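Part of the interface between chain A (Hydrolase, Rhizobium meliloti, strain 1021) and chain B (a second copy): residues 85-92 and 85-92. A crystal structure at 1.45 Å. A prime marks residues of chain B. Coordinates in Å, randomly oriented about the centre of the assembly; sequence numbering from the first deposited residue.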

# COMPACT_ATOMS: atom_id res chain seq x y z
N SER A 85 19.42 -0.58 0.88
CA SER A 85 19.01 -0.97 -0.47
C SER A 85 17.96 0.00 -1.04
O SER A 85 17.74 0.02 -2.25
CB SER A 85 18.48 -2.41 -0.46
OG SER A 85 17.19 -2.47 0.14
N THR A 86 17.29 0.79 -0.18
CA THR A 86 16.38 1.81 -0.69
C THR A 86 17.12 2.97 -1.35
O THR A 86 16.61 3.56 -2.31
CB THR A 86 15.48 2.30 0.46
OG1 THR A 86 14.74 1.19 0.98
CG2 THR A 86 14.52 3.40 -0.00
N TYR A 87 18.29 3.33 -0.83
CA TYR A 87 19.08 4.49 -1.25
C TYR A 87 20.16 4.17 -2.27
O TYR A 87 20.53 5.04 -3.06
CB TYR A 87 19.74 5.08 0.01
CG TYR A 87 20.61 6.35 -0.05
CD1 TYR A 87 21.97 6.30 -0.35
CD2 TYR A 87 20.06 7.59 0.28
CE1 TYR A 87 22.75 7.47 -0.35
CE2 TYR A 87 20.83 8.73 0.29
CZ TYR A 87 22.17 8.67 -0.02
OH TYR A 87 22.91 9.85 -0.02
N LEU A 88 20.70 2.94 -2.28
CA LEU A 88 21.87 2.67 -3.12
C LEU A 88 21.62 2.91 -4.61
O LEU A 88 22.47 3.53 -5.26
CB LEU A 88 22.44 1.28 -2.81
CG LEU A 88 23.73 0.90 -3.55
CD1 LEU A 88 24.87 1.86 -3.23
CD2 LEU A 88 24.14 -0.51 -3.19
N PRO A 89 20.52 2.46 -5.22
CA PRO A 89 20.34 2.74 -6.66
C PRO A 89 20.39 4.21 -7.01
O PRO A 89 21.07 4.59 -7.97
CB PRO A 89 18.99 2.07 -6.99
CG PRO A 89 18.90 0.95 -5.98
CD PRO A 89 19.47 1.55 -4.71
N MET A 90 19.74 5.06 -6.20
CA MET A 90 19.83 6.51 -6.39
C MET A 90 21.27 7.03 -6.25
O MET A 90 21.72 7.89 -7.01
CB MET A 90 18.91 7.21 -5.37
CG MET A 90 17.41 7.05 -5.62
SD MET A 90 16.34 7.94 -4.45
CE MET A 90 15.80 6.66 -3.31
N ALA A 91 22.01 6.52 -5.27
CA ALA A 91 23.37 7.00 -5.07
C ALA A 91 24.27 6.59 -6.22
O ALA A 91 25.11 7.37 -6.67
CB ALA A 91 23.93 6.45 -3.76
N LEU A 92 24.11 5.36 -6.72
CA LEU A 92 24.91 4.92 -7.85
C LEU A 92 24.71 5.84 -9.05
O LEU A 92 25.68 6.29 -9.67
CB LEU A 92 24.56 3.48 -8.21
CG LEU A 92 24.95 2.42 -7.16
CD1 LEU A 92 24.28 1.07 -7.41
CD2 LEU A 92 26.47 2.25 -7.06
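Chain B, residues 85-92: STYLPMAL

How does the backbone of chain B lie on that of chain A? Both stretches are helical, each part of a helix that extends beyond it in both directions, and each is kinked in the same place: the N atoms of Pro89 and Met90, and of their copies in chain B, make no bond to the preceding turn. At Pro89 this is expected, since a proline nitrogen has no hydrogen to give. Regular bonding resumes afterwards, with Ala91′ N donating to Tyr87′ O at 3.0 Å and Leu92′ N to Leu88′ O at 2.8 Å; chain A repeats the pattern. The helix of chain B crosses that of chain A nearly at a right angle, the signed crossing angle being -98°, and the axes approach to 10.6 Å. Within these stretches the CA atoms that come nearest are those of Tyr87 and Tyr87′, 7.0 Å apart. The two stretches together bury 385 Å².

What fills the centre of the crossing? The rings of Tyr87 and Tyr87′ form an offset stack, with centroids 4.0 Å apart and planes inclined by 12°. Both CA-to-CB bonds point toward the partner stretch and both side chains adopt chi1 t, with chi2 at -87° in chain A and -84° in chain B, so the two copies present their rings in almost the same way. Each ring has CE2 of the other over one face. The overlap is tightest at the phenol ends, where Tyr87 CZ and Tyr87′ CZ are 3.0 Å apart. Tyr87 OH and Tyr87′ OH are 2.7 Å apart, and each hydroxyl is hydrogen-bonded elsewhere in the structure.

Which apolar side chains pack beside the stacked rings? Met90 and Met90′ do so reciprocally, their CA-to-CB bonds also directed toward the opposing stretch. Met90′ CB comes to 3.5 Å from Tyr87 CD2, and Met90 CB to 3.4 Å from Tyr87′ CD2. The sulfurs stay close as well: Met90′ SD lies 4.8 Å from the centroid of the Tyr87 ring, and Met90 SD the same distance from that of Tyr87′, both in oblique positions. Tyr87 and Met90 are a little less than one turn apart, which places tyrosine and methionine on the same side of each helix, so that the methionine of each chain meets the tyrosine of the other.

Where does the contact end? Ala91 and Ala91′, with CA-to-CB bonds pointing sideways, lie by the phenol ends: Ala91 CB is 3.6 Å from Tyr87′ OH, and Ala91′ CA is 3.7 Å from Tyr87 OH. The threonines make looser contacts through their methyl groups, Thr86′ CG2 lying 4.2 Å from Met90 CE and Thr86 CG2 lying 4.4 Å from Met90′ CE. Leu88, Leu92 and their copies in chain B point away and take no part, and neither do Ser85, Pro89 and their counterparts. The contact therefore rests on Thr86, Tyr87, Met90 and Ala91 and their copies in chain B, in a nearly symmetric arrangement.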

# COMPACT_ATOMS: atom_id res chain seq x y z
N SER B 85 12.74 14.49 -2.79
CA SER B 85 12.33 14.53 -1.39
C SER B 85 12.37 13.16 -0.74
O SER B 85 12.39 13.07 0.48
CB SER B 85 10.93 15.15 -1.25
OG SER B 85 9.89 14.26 -1.64
N THR B 86 12.39 12.09 -1.55
CA THR B 86 12.53 10.75 -1.01
C THR B 86 13.95 10.51 -0.49
O THR B 86 14.13 9.74 0.45
CB THR B 86 12.14 9.75 -2.10
OG1 THR B 86 10.78 9.98 -2.50
CG2 THR B 86 12.28 8.30 -1.63
N TYR B 87 14.95 11.14 -1.10
CA TYR B 87 16.37 10.88 -0.86
C TYR B 87 17.02 11.91 0.05
O TYR B 87 18.00 11.58 0.72
CB TYR B 87 17.11 10.87 -2.22
CG TYR B 87 18.63 10.59 -2.31
CD1 TYR B 87 19.59 11.60 -2.12
CD2 TYR B 87 19.09 9.34 -2.71
CE1 TYR B 87 20.98 11.33 -2.24
CE2 TYR B 87 20.47 9.06 -2.85
CZ TYR B 87 21.41 10.05 -2.62
OH TYR B 87 22.75 9.74 -2.74
N LEU B 88 16.52 13.14 0.08
CA LEU B 88 17.23 14.21 0.77
C LEU B 88 17.40 13.96 2.27
O LEU B 88 18.51 14.16 2.78
CB LEU B 88 16.58 15.57 0.47
CG LEU B 88 17.27 16.80 1.08
CD1 LEU B 88 18.69 16.96 0.56
CD2 LEU B 88 16.50 18.06 0.79
N PRO B 89 16.38 13.52 3.02
CA PRO B 89 16.63 13.27 4.45
C PRO B 89 17.77 12.29 4.70
O PRO B 89 18.60 12.55 5.58
CB PRO B 89 15.27 12.76 4.97
CG PRO B 89 14.29 13.46 4.05
CD PRO B 89 14.95 13.38 2.69
N MET B 90 17.85 11.20 3.94
CA MET B 90 18.96 10.25 4.08
C MET B 90 20.29 10.92 3.74
O MET B 90 21.30 10.71 4.42
CB MET B 90 18.73 9.06 3.13
CG MET B 90 17.60 8.12 3.57
SD MET B 90 17.35 6.70 2.45
CE MET B 90 16.18 7.28 1.24
N ALA B 91 20.31 11.73 2.70
CA ALA B 91 21.55 12.39 2.30
C ALA B 91 22.01 13.37 3.37
O ALA B 91 23.21 13.48 3.65
CB ALA B 91 21.34 13.10 0.97
N LEU B 92 21.08 14.12 3.96
CA LEU B 92 21.46 15.08 4.99
C LEU B 92 22.11 14.37 6.17
O LEU B 92 23.18 14.76 6.63
CB LEU B 92 20.23 15.84 5.46
CG LEU B 92 19.63 16.78 4.41
CD1 LEU B 92 18.29 17.30 4.89
CD2 LEU B 92 20.55 17.93 4.07